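Local coordinates for protein diaminopimelate decarboxylase (Phaeodactylum tricornutum, PDB 7JPJ) that probably catalyses the pyridoxal-phosphate-dependent decarboxylation of diaminopimelate to lysine, and works as an obligate dimer, at residues M316-R321 and Y395-T401; L320-L324 and G360-T364; G354-E358 and Y404-P408. One frame throughout, in Å; residues are numbered along the deposited sequence.

Interaction 1 (M316-R321 and Y395-T401); sequences MTDVLR and YCSGMST. With SO4 (sulfate ion), chain D.
Thr401 and Ser400 hook onto the backbone of Met316 and Thr317, joining two loops of the C-terminal beta domain of a fold-type III pyridoxal-phosphate enzyme. Met316 O takes two weak hydrogen bonds from the same residue, Thr401 N at 3.3 Å and Thr401 OG1 at 2.9 Å. Thr401 OG1 sits between its backbone N and carbonyl carbon (chi1 55°), which lets hydroxyl and amide share one acceptor. Ser400 OG reaches Thr317 O at 3.0 Å. It comes from well above the carbonyl plane.

Among the apolar groups, Val319 CG1 rests on Cys396 SG at 3.9 Å. Leu320 CD2 meets Met399 CE at 4.2 Å, and the two side chains cross at about a right angle. Arg321 packs a methylene against a backbone carbonyl, with CG 3.6 Å from Tyr395 O. The Arg321 side chain also touches the bound D-lysine.

A sulfate ion, probably from the crystallisation liquor, is bound at the far end of Tyr395. Thr282 OG1, Gly238 N and Gly281 N also bind it, an arrangement consistent with the cofactor phosphate site of this family. Tyr395 joins them from the loop: its OH donates to sulfate O3 at 2.6 Å, with O3 in the plane of the ring at its edge.

Interaction 2 (L320-L324 and G360-T364); sequences LRPSL and GDLMT
Gly360 supplies the polar link to Ser323, on the short helix 321-325. Ser323 OG donates to Gly360 O at 3.1 Å. The hydroxyl approaches from above the carbonyl plane. Ser323 has OG beside its backbone N and anti to its carbonyl carbon (chi1 -63°), and this aims the hydroxyl at the loop. Gly360 O has a second donor, Leu362 N at 2.7 Å. The two donors reach the oxygen from opposite faces of its plane. One carbonyl therefore both closes a turn and holds the helix.

Asp361 is the centre of that turn, an inverse gamma turn. Its CA lies 4.3 Å from Ser323 OG. Its carboxylate OD1 accepts from Met316 N in the loop before the helix, and OD2 from Cys356 N earlier in its own loop, so each oxygen has a backbone partner.

Leu362 meets the helix through its carbonyl. Leu362 O packs against the proline ring, 3.5 Å from Pro322 CB. Its side chain turns elsewhere, to Val351 and to Thr165 of the second subunit.

Met363 starts out pointing away from the helix. Two bends of the same sense, at chi1 (-69°) and chi2 (-54°), fold the chain round. They bring SD to 4.3 Å from Pro322 CG. Met389 of strand 386-390 touches both residues, so proline and thioether share one apolar cluster.

The helix is thus fastened by one side-chain-to-backbone bond and by proline packing. Arg321, which precedes Pro322 in the chain, is part of the D-lysine pocket. The arrangement is a short helix packed on a loop of the C-terminal beta domain, with an inverse gamma turn at Asp361, beside the D-lysine pocket.

Interaction 3 (G354-E358 and Y404-P408); sequences GHCCE and YNSFP
His355 and Phe407 lie ring on ring, in a face-to-face stack with centroids 3.6 Å apart and planes only 10° from parallel. Their side chains come from opposite directions. Phe407 CE2 lies over the centre of the imidazole and His355 CE1 over the centre of the phenyl ring. His355 CG is tucked between backbone N and carbonyl carbon (chi1 61°), which turns the ring to Phe407. The opposite face of Phe407 has Asn405 O above it, toward the rim. The Tyr404 ring carries the amide of its neighbour on one face, with Asn405 ND2 over the ring centre. At the edge of Tyr404, near the ring plane, is Glu358 OE1. Cys356 SG approaches the same ring obliquely, 3.9 Å from Tyr404 CD2, as a sulfur-aromatic contact.

Two hydrogen bonds join the loops. Tyr404 OH donates to Glu358 OE1 at 2.6 Å, and meets the carboxylate from above its plane. The carboxylate is turned steeply against the ring. Cys357 N gives an almost straight bond, 175° at the hydrogen, to Asn405 OD1 at 3.1 Å. The Asn405 amide thus lies across one ring with its nitrogen and holds backbone with its oxygen.

Both imidazole nitrogens of His355 are also engaged: NE2 with Thr317 OG1, ND1 with Glu105 OE1 of the second subunit. Stack and bonds together should fix the rotation of the ring. Cys357 is the predicted proton donor, and its carbonyl makes a weak hydrogen bond to Lys60 NZ of the second subunit. The contact is consistent with Cys357 being presented to the active site of the second subunit, as in related fold-type III decarboxylases, with Asn405 holding its backbone.

Overall arrangement
From the N terminus, the chain leaves strand 308-312 and enters 316-321, the start of interaction 1. It runs on into helix 321-325, where interaction 2 begins, so these two share Leu320 and Arg321. After strand 347-353 comes 354-358, the first half of interaction 3. Interaction 2 closes at 360-364, the shortest of the three loops. Interaction 1 closes at 395-401, past strand 386-390, and interaction 3 at 404-408. Interaction 3 therefore crosses the other two. The loop at 354-364 is knit together by Asp361 O accepting from Gly354 N at 2.9 Å. Interactions 1 and 3 join loops, and interaction 2 ties helix 321-325 to the loop before strand 365-366; all three touch the second subunit.

Interaction 1 (M316-R321 and Y395-T401)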
loop_
_atom_site.group_PDB
_atom_site.type_symbol
_atom_site.label_atom_id
_atom_site.label_comp_id
_atom_site.label_asym_id
_atom_site.label_seq_id
_atom_site.Cartn_x
_atom_site.Cartn_y
_atom_site.Cartn_z
ATOM N N MET A 316 5.561 -5.164 4.267
ATOM C CA MET A 316 4.684 -4.452 3.341
ATOM C C MET A 316 5.060 -2.980 3.199
ATOM O O MET A 316 4.674 -2.347 2.209
ATOM C CB MET A 316 3.233 -4.584 3.800
ATOM C CG MET A 316 3.061 -4.415 5.296
ATOM S SD MET A 316 1.342 -4.219 5.781
ATOM C CE MET A 316 0.607 -5.657 5.002
ATOM N N THR A 317 5.797 -2.424 4.166
ATOM C CA THR A 317 6.383 -1.098 4.014
ATOM C C THR A 317 7.337 -1.020 2.828
ATOM O O THR A 317 7.598 0.077 2.324
ATOM C CB THR A 317 7.137 -0.710 5.286
ATOM O OG1 THR A 317 7.907 -1.832 5.740
ATOM C CG2 THR A 317 6.174 -0.290 6.380
ATOM N N ASP A 318 7.863 -2.151 2.377
ATOM C CA ASP A 318 8.855 -2.179 1.311
ATOM C C ASP A 318 8.435 -3.011 0.112
ATOM O O ASP A 318 8.731 -2.635 -1.025
ATOM C CB ASP A 318 10.185 -2.699 1.864
ATOM C CG ASP A 318 10.503 -2.122 3.226
ATOM O OD1 ASP A 318 10.892 -0.935 3.297
ATOM O OD2 ASP A 318 10.334 -2.846 4.230
ATOM N N VAL A 319 7.760 -4.138 0.328
ATOM C CA VAL A 319 7.225 -4.959 -0.753
ATOM C C VAL A 319 5.784 -5.301 -0.392
ATOM O O VAL A 319 5.540 -6.105 0.518
ATOM C CB VAL A 319 8.052 -6.230 -0.992
ATOM C CG1 VAL A 319 7.457 -7.040 -2.125
ATOM C CG2 VAL A 319 9.499 -5.877 -1.305
ATOM N N LEU A 320 4.831 -4.690 -1.099
ATOM C CA LEU A 320 3.413 -4.864 -0.818
ATOM C C LEU A 320 2.753 -5.931 -1.681
ATOM O O LEU A 320 1.687 -6.433 -1.309
ATOM C CB LEU A 320 2.679 -3.529 -1.009
ATOM C CG LEU A 320 1.159 -3.494 -0.844
ATOM C CD1 LEU A 320 0.759 -3.683 0.612
ATOM C CD2 LEU A 320 0.588 -2.207 -1.411
ATOM N N ARG A 321 3.370 -6.303 -2.803
ATOM C CA ARG A 321 2.739 -7.248 -3.724
ATOM C C ARG A 321 2.340 -8.574 -3.082
ATOM O O ARG A 321 1.304 -9.129 -3.489
ATOM C CB ARG A 321 3.661 -7.473 -4.929
ATOM C CG ARG A 321 3.967 -6.196 -5.704
ATOM C CD ARG A 321 4.478 -6.467 -7.116
ATOM N NE ARG A 321 4.801 -7.875 -7.342
ATOM C CZ ARG A 321 4.169 -8.665 -8.206
ATOM N NH1 ARG A 321 3.171 -8.193 -8.942
ATOM N NH2 ARG A 321 4.539 -9.930 -8.334
ATOM N N TYR A 395 7.044 -1.982 -8.973
ATOM C CA TYR A 395 5.878 -1.809 -8.106
ATOM C C TYR A 395 6.164 -2.269 -6.677
ATOM O O TYR A 395 5.318 -2.874 -6.016
ATOM C CB TYR A 395 4.656 -2.525 -8.682
ATOM C CG TYR A 395 4.351 -2.106 -10.100
ATOM C CD1 TYR A 395 3.797 -0.865 -10.368
ATOM C CD2 TYR A 395 4.626 -2.947 -11.170
ATOM C CE1 TYR A 395 3.518 -0.471 -11.660
ATOM C CE2 TYR A 395 4.351 -2.564 -12.467
ATOM C CZ TYR A 395 3.796 -1.322 -12.707
ATOM O OH TYR A 395 3.518 -0.929 -13.997
ATOM N N CYS A 396 7.374 -1.978 -6.198
ATOM C CA CYS A 396 7.729 -2.214 -4.800
ATOM C C CYS A 396 8.173 -0.915 -4.147
ATOM O O CYS A 396 7.434 -0.365 -3.327
ATOM C CB CYS A 396 8.802 -3.298 -4.692
ATOM S SG CYS A 396 8.268 -4.919 -5.285
ATOM N N SER A 397 9.357 -0.399 -4.483
ATOM C CA SER A 397 9.742 0.925 -4.012
ATOM C C SER A 397 8.757 1.986 -4.490
ATOM O O SER A 397 8.420 2.913 -3.744
ATOM C CB SER A 397 11.157 1.260 -4.481
ATOM O OG SER A 397 11.525 2.565 -4.080
ATOM N N GLY A 398 8.270 1.857 -5.723
ATOM C CA GLY A 398 7.327 2.821 -6.259
ATOM C C GLY A 398 5.883 2.620 -5.851
ATOM O O GLY A 398 5.042 3.452 -6.200
ATOM N N MET A 399 5.572 1.543 -5.128
ATOM C CA MET A 399 4.204 1.299 -4.687
ATOM C C MET A 399 4.193 0.401 -3.456
ATOM O O MET A 399 4.046 -0.821 -3.561
ATOM C CB MET A 399 3.373 0.683 -5.816
ATOM C CG MET A 399 1.976 0.232 -5.407
ATOM S SD MET A 399 1.303 -1.036 -6.495
ATOM C CE MET A 399 1.524 -2.489 -5.472
ATOM N N SER A 400 4.365 1.000 -2.283
ATOM C CA SER A 400 4.351 0.269 -1.029
ATOM C C SER A 400 3.743 1.163 0.039
ATOM O O SER A 400 3.477 2.345 -0.187
ATOM C CB SER A 400 5.760 -0.181 -0.620
ATOM O OG SER A 400 6.612 0.934 -0.403
ATOM N N THR A 401 3.527 0.588 1.215
ATOM C CA THR A 401 3.006 1.348 2.351
ATOM C C THR A 401 4.156 1.831 3.233
ATOM O O THR A 401 4.303 1.443 4.391
ATOM C CB THR A 401 2.007 0.507 3.140
ATOM O OG1 THR A 401 2.619 -0.727 3.532
ATOM C CG2 THR A 401 0.787 0.210 2.292
HETATM S S SO4 D . 3.403 -3.280 -16.903
HETATM O O1 SO4 D . 3.402 -4.593 -16.263
HETATM O O2 SO4 D . 4.028 -3.383 -18.220
HETATM O O3 SO4 D . 4.151 -2.331 -16.084
HETATM O O4 SO4 D . 2.027 -2.809 -17.037
#

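Interaction 2 (L320-L324 and G360-T364)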
loop_
_atom_site.group_PDB
_atom_site.type_symbol
_atom_site.label_atom_id
_atom_site.label_comp_id
_atom_site.label_asym_id
_atom_site.label_seq_id
_atom_site.Cartn_x
_atom_site.Cartn_y
_atom_site.Cartn_z
ATOM N N LEU A 320 4.831 -4.690 -1.099
ATOM C CA LEU A 320 3.413 -4.864 -0.818
ATOM C C LEU A 320 2.753 -5.931 -1.681
ATOM O O LEU A 320 1.687 -6.433 -1.309
ATOM C CB LEU A 320 2.679 -3.529 -1.009
ATOM C CG LEU A 320 1.159 -3.494 -0.844
ATOM C CD1 LEU A 320 0.759 -3.683 0.612
ATOM C CD2 LEU A 320 0.588 -2.207 -1.411
ATOM N N ARG A 321 3.370 -6.303 -2.803
ATOM C CA ARG A 321 2.739 -7.248 -3.724
ATOM C C ARG A 321 2.340 -8.574 -3.082
ATOM O O ARG A 321 1.304 -9.129 -3.489
ATOM C CB ARG A 321 3.661 -7.473 -4.929
ATOM C CG ARG A 321 3.967 -6.196 -5.704
ATOM C CD ARG A 321 4.478 -6.467 -7.116
ATOM N NE ARG A 321 4.801 -7.875 -7.342
ATOM C CZ ARG A 321 4.169 -8.665 -8.206
ATOM N NH1 ARG A 321 3.171 -8.193 -8.942
ATOM N NH2 ARG A 321 4.539 -9.930 -8.334
ATOM N N PRO A 322 3.080 -9.142 -2.117
ATOM C CA PRO A 322 2.555 -10.334 -1.429
ATOM C C PRO A 322 1.240 -10.090 -0.710
ATOM O O PRO A 322 0.331 -10.924 -0.803
ATOM C CB PRO A 322 3.679 -10.691 -0.448
ATOM C CG PRO A 322 4.900 -10.180 -1.089
ATOM C CD PRO A 322 4.496 -8.910 -1.781
ATOM N N SER A 323 1.110 -8.970 0.008
ATOM C CA SER A 323 -0.141 -8.687 0.708
ATOM C C SER A 323 -1.249 -8.273 -0.248
ATOM O O SER A 323 -2.420 -8.584 -0.005
ATOM C CB SER A 323 0.065 -7.590 1.756
ATOM O OG SER A 323 0.972 -7.995 2.763
ATOM N N LEU A 324 -0.910 -7.578 -1.334
ATOM C CA LEU A 324 -1.938 -6.983 -2.181
ATOM C C LEU A 324 -2.510 -7.981 -3.180
ATOM O O LEU A 324 -3.710 -7.948 -3.473
ATOM C CB LEU A 324 -1.373 -5.764 -2.909
ATOM C CG LEU A 324 -2.384 -4.904 -3.668
ATOM C CD1 LEU A 324 -3.556 -4.527 -2.771
ATOM C CD2 LEU A 324 -1.705 -3.662 -4.217
ATOM N N GLY A 360 -1.668 -9.265 8.426
ATOM C CA GLY A 360 -1.512 -9.465 6.998
ATOM C C GLY A 360 -0.113 -9.275 6.456
ATOM O O GLY A 360 0.102 -9.516 5.264
ATOM N N ASP A 361 0.846 -8.860 7.288
ATOM C CA ASP A 361 2.211 -8.601 6.823
ATOM C C ASP A 361 2.947 -9.928 6.615
ATOM O O ASP A 361 3.884 -10.290 7.331
ATOM C CB ASP A 361 2.951 -7.700 7.800
ATOM C CG ASP A 361 4.231 -7.138 7.209
ATOM O OD1 ASP A 361 4.472 -7.354 6.000
ATOM O OD2 ASP A 361 4.997 -6.484 7.948
ATOM N N LEU A 362 2.513 -10.648 5.588
ATOM C CA LEU A 362 3.036 -11.966 5.266
ATOM C C LEU A 362 3.855 -11.880 3.985
ATOM O O LEU A 362 3.418 -11.265 3.005
ATOM C CB LEU A 362 1.889 -12.968 5.119
ATOM C CG LEU A 362 2.187 -14.385 4.641
ATOM C CD1 LEU A 362 3.246 -15.023 5.517
ATOM C CD2 LEU A 362 0.909 -15.198 4.657
ATOM N N MET A 363 5.042 -12.487 3.994
ATOM C CA MET A 363 5.944 -12.442 2.850
ATOM C C MET A 363 5.952 -13.729 2.034
ATOM O O MET A 363 6.504 -13.734 0.929
ATOM C CB MET A 363 7.371 -12.129 3.314
ATOM C CG MET A 363 7.555 -10.711 3.828
ATOM S SD MET A 363 7.005 -9.469 2.642
ATOM C CE MET A 363 8.493 -8.485 2.447
ATOM N N THR A 364 5.366 -14.812 2.541
ATOM C CA THR A 364 5.275 -16.084 1.822
ATOM C C THR A 364 3.826 -16.550 1.821
ATOM O O THR A 364 3.458 -17.473 2.558
ATOM C CB THR A 364 6.180 -17.145 2.449
ATOM O OG1 THR A 364 5.963 -17.185 3.865
ATOM C CG2 THR A 364 7.638 -16.838 2.168
#

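Interaction 3 (G354-E358 and Y404-P408)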
loop_
_atom_site.group_PDB
_atom_site.type_symbol
_atom_site.label_atom_id
_atom_site.label_comp_id
_atom_site.label_asym_id
_atom_site.label_seq_id
_atom_site.Cartn_x
_atom_site.Cartn_y
_atom_site.Cartn_z
ATOM N N GLY A 354 6.703 -10.086 8.018
ATOM C CA GLY A 354 7.270 -8.757 8.062
ATOM C C GLY A 354 7.298 -8.166 9.463
ATOM O O GLY A 354 6.732 -8.708 10.411
ATOM N N HIS A 355 7.965 -7.016 9.575
ATOM C CA HIS A 355 8.160 -6.363 10.863
ATOM C C HIS A 355 6.983 -5.494 11.290
ATOM O O HIS A 355 7.004 -4.967 12.408
ATOM C CB HIS A 355 9.442 -5.518 10.834
ATOM C CG HIS A 355 9.431 -4.422 9.811
ATOM N ND1 HIS A 355 10.425 -3.469 9.735
ATOM C CD2 HIS A 355 8.555 -4.131 8.820
ATOM C CE1 HIS A 355 10.159 -2.638 8.743
ATOM N NE2 HIS A 355 9.030 -3.016 8.172
ATOM N N CYS A 356 5.964 -5.326 10.450
ATOM C CA CYS A 356 4.817 -4.511 10.827
ATOM C C CYS A 356 3.909 -5.274 11.780
ATOM O O CYS A 356 3.679 -6.475 11.617
ATOM C CB CYS A 356 4.022 -4.080 9.595
ATOM S SG CYS A 356 4.942 -3.065 8.437
ATOM N N CYS A 357 3.387 -4.564 12.778
ATOM C CA CYS A 357 2.455 -5.150 13.739
ATOM C C CYS A 357 1.079 -5.261 13.078
ATOM O O CYS A 357 0.137 -4.525 13.377
ATOM C CB CYS A 357 2.413 -4.319 15.014
ATOM S SG CYS A 357 1.486 -5.073 16.367
ATOM N N GLU A 358 0.981 -6.208 12.147
ATOM C CA GLU A 358 -0.249 -6.420 11.394
ATOM C C GLU A 358 -0.287 -7.862 10.914
ATOM O O GLU A 358 0.708 -8.361 10.381
ATOM C CB GLU A 358 -0.337 -5.457 10.210
ATOM C CG GLU A 358 -1.450 -5.778 9.234
ATOM C CD GLU A 358 -2.294 -4.565 8.907
ATOM O OE1 GLU A 358 -2.440 -3.689 9.789
ATOM O OE2 GLU A 358 -2.802 -4.488 7.767
ATOM N N TYR A 404 4.314 3.214 7.265
ATOM C CA TYR A 404 3.436 2.463 8.151
ATOM C C TYR A 404 4.243 1.930 9.327
ATOM O O TYR A 404 5.367 1.447 9.157
ATOM C CB TYR A 404 2.779 1.313 7.388
ATOM C CG TYR A 404 1.800 0.497 8.201
ATOM C CD1 TYR A 404 0.934 1.107 9.099
ATOM C CD2 TYR A 404 1.738 -0.885 8.065
ATOM C CE1 TYR A 404 0.036 0.367 9.841
ATOM C CE2 TYR A 404 0.839 -1.636 8.804
ATOM C CZ TYR A 404 -0.008 -1.003 9.692
ATOM O OH TYR A 404 -0.903 -1.741 10.432
ATOM N N ASN A 405 3.669 2.030 10.530
ATOM C CA ASN A 405 4.379 1.760 11.782
ATOM C C ASN A 405 5.544 2.721 11.988
ATOM O O ASN A 405 6.420 2.470 12.823
ATOM C CB ASN A 405 4.881 0.311 11.854
ATOM C CG ASN A 405 3.798 -0.671 12.248
ATOM O OD1 ASN A 405 4.002 -1.518 13.116
ATOM N ND2 ASN A 405 2.639 -0.565 11.609
ATOM N N SER A 406 5.563 3.810 11.215
ATOM C CA SER A 406 6.588 4.854 11.254
ATOM C C SER A 406 7.971 4.342 10.857
ATOM O O SER A 406 8.985 4.939 11.229
ATOM C CB SER A 406 6.643 5.525 12.631
ATOM O OG SER A 406 5.557 6.422 12.797
ATOM N N PHE A 407 8.039 3.254 10.096
ATOM C CA PHE A 407 9.329 2.774 9.620
ATOM C C PHE A 407 9.840 3.683 8.502
ATOM O O PHE A 407 9.070 4.082 7.622
ATOM C CB PHE A 407 9.221 1.332 9.119
ATOM C CG PHE A 407 9.237 0.302 10.215
ATOM C CD1 PHE A 407 10.351 0.151 11.029
ATOM C CD2 PHE A 407 8.138 -0.513 10.435
ATOM C CE1 PHE A 407 10.367 -0.795 12.039
ATOM C CE2 PHE A 407 8.148 -1.461 11.443
ATOM C CZ PHE A 407 9.264 -1.601 12.246
ATOM N N PRO A 408 11.123 4.032 8.508
ATOM C CA PRO A 408 11.643 4.923 7.466
ATOM C C PRO A 408 11.663 4.246 6.108
ATOM O O PRO A 408 11.741 3.019 5.997
ATOM C CB PRO A 408 13.063 5.240 7.946
ATOM C CG PRO A 408 13.429 4.089 8.814
ATOM C CD PRO A 408 12.156 3.667 9.491
#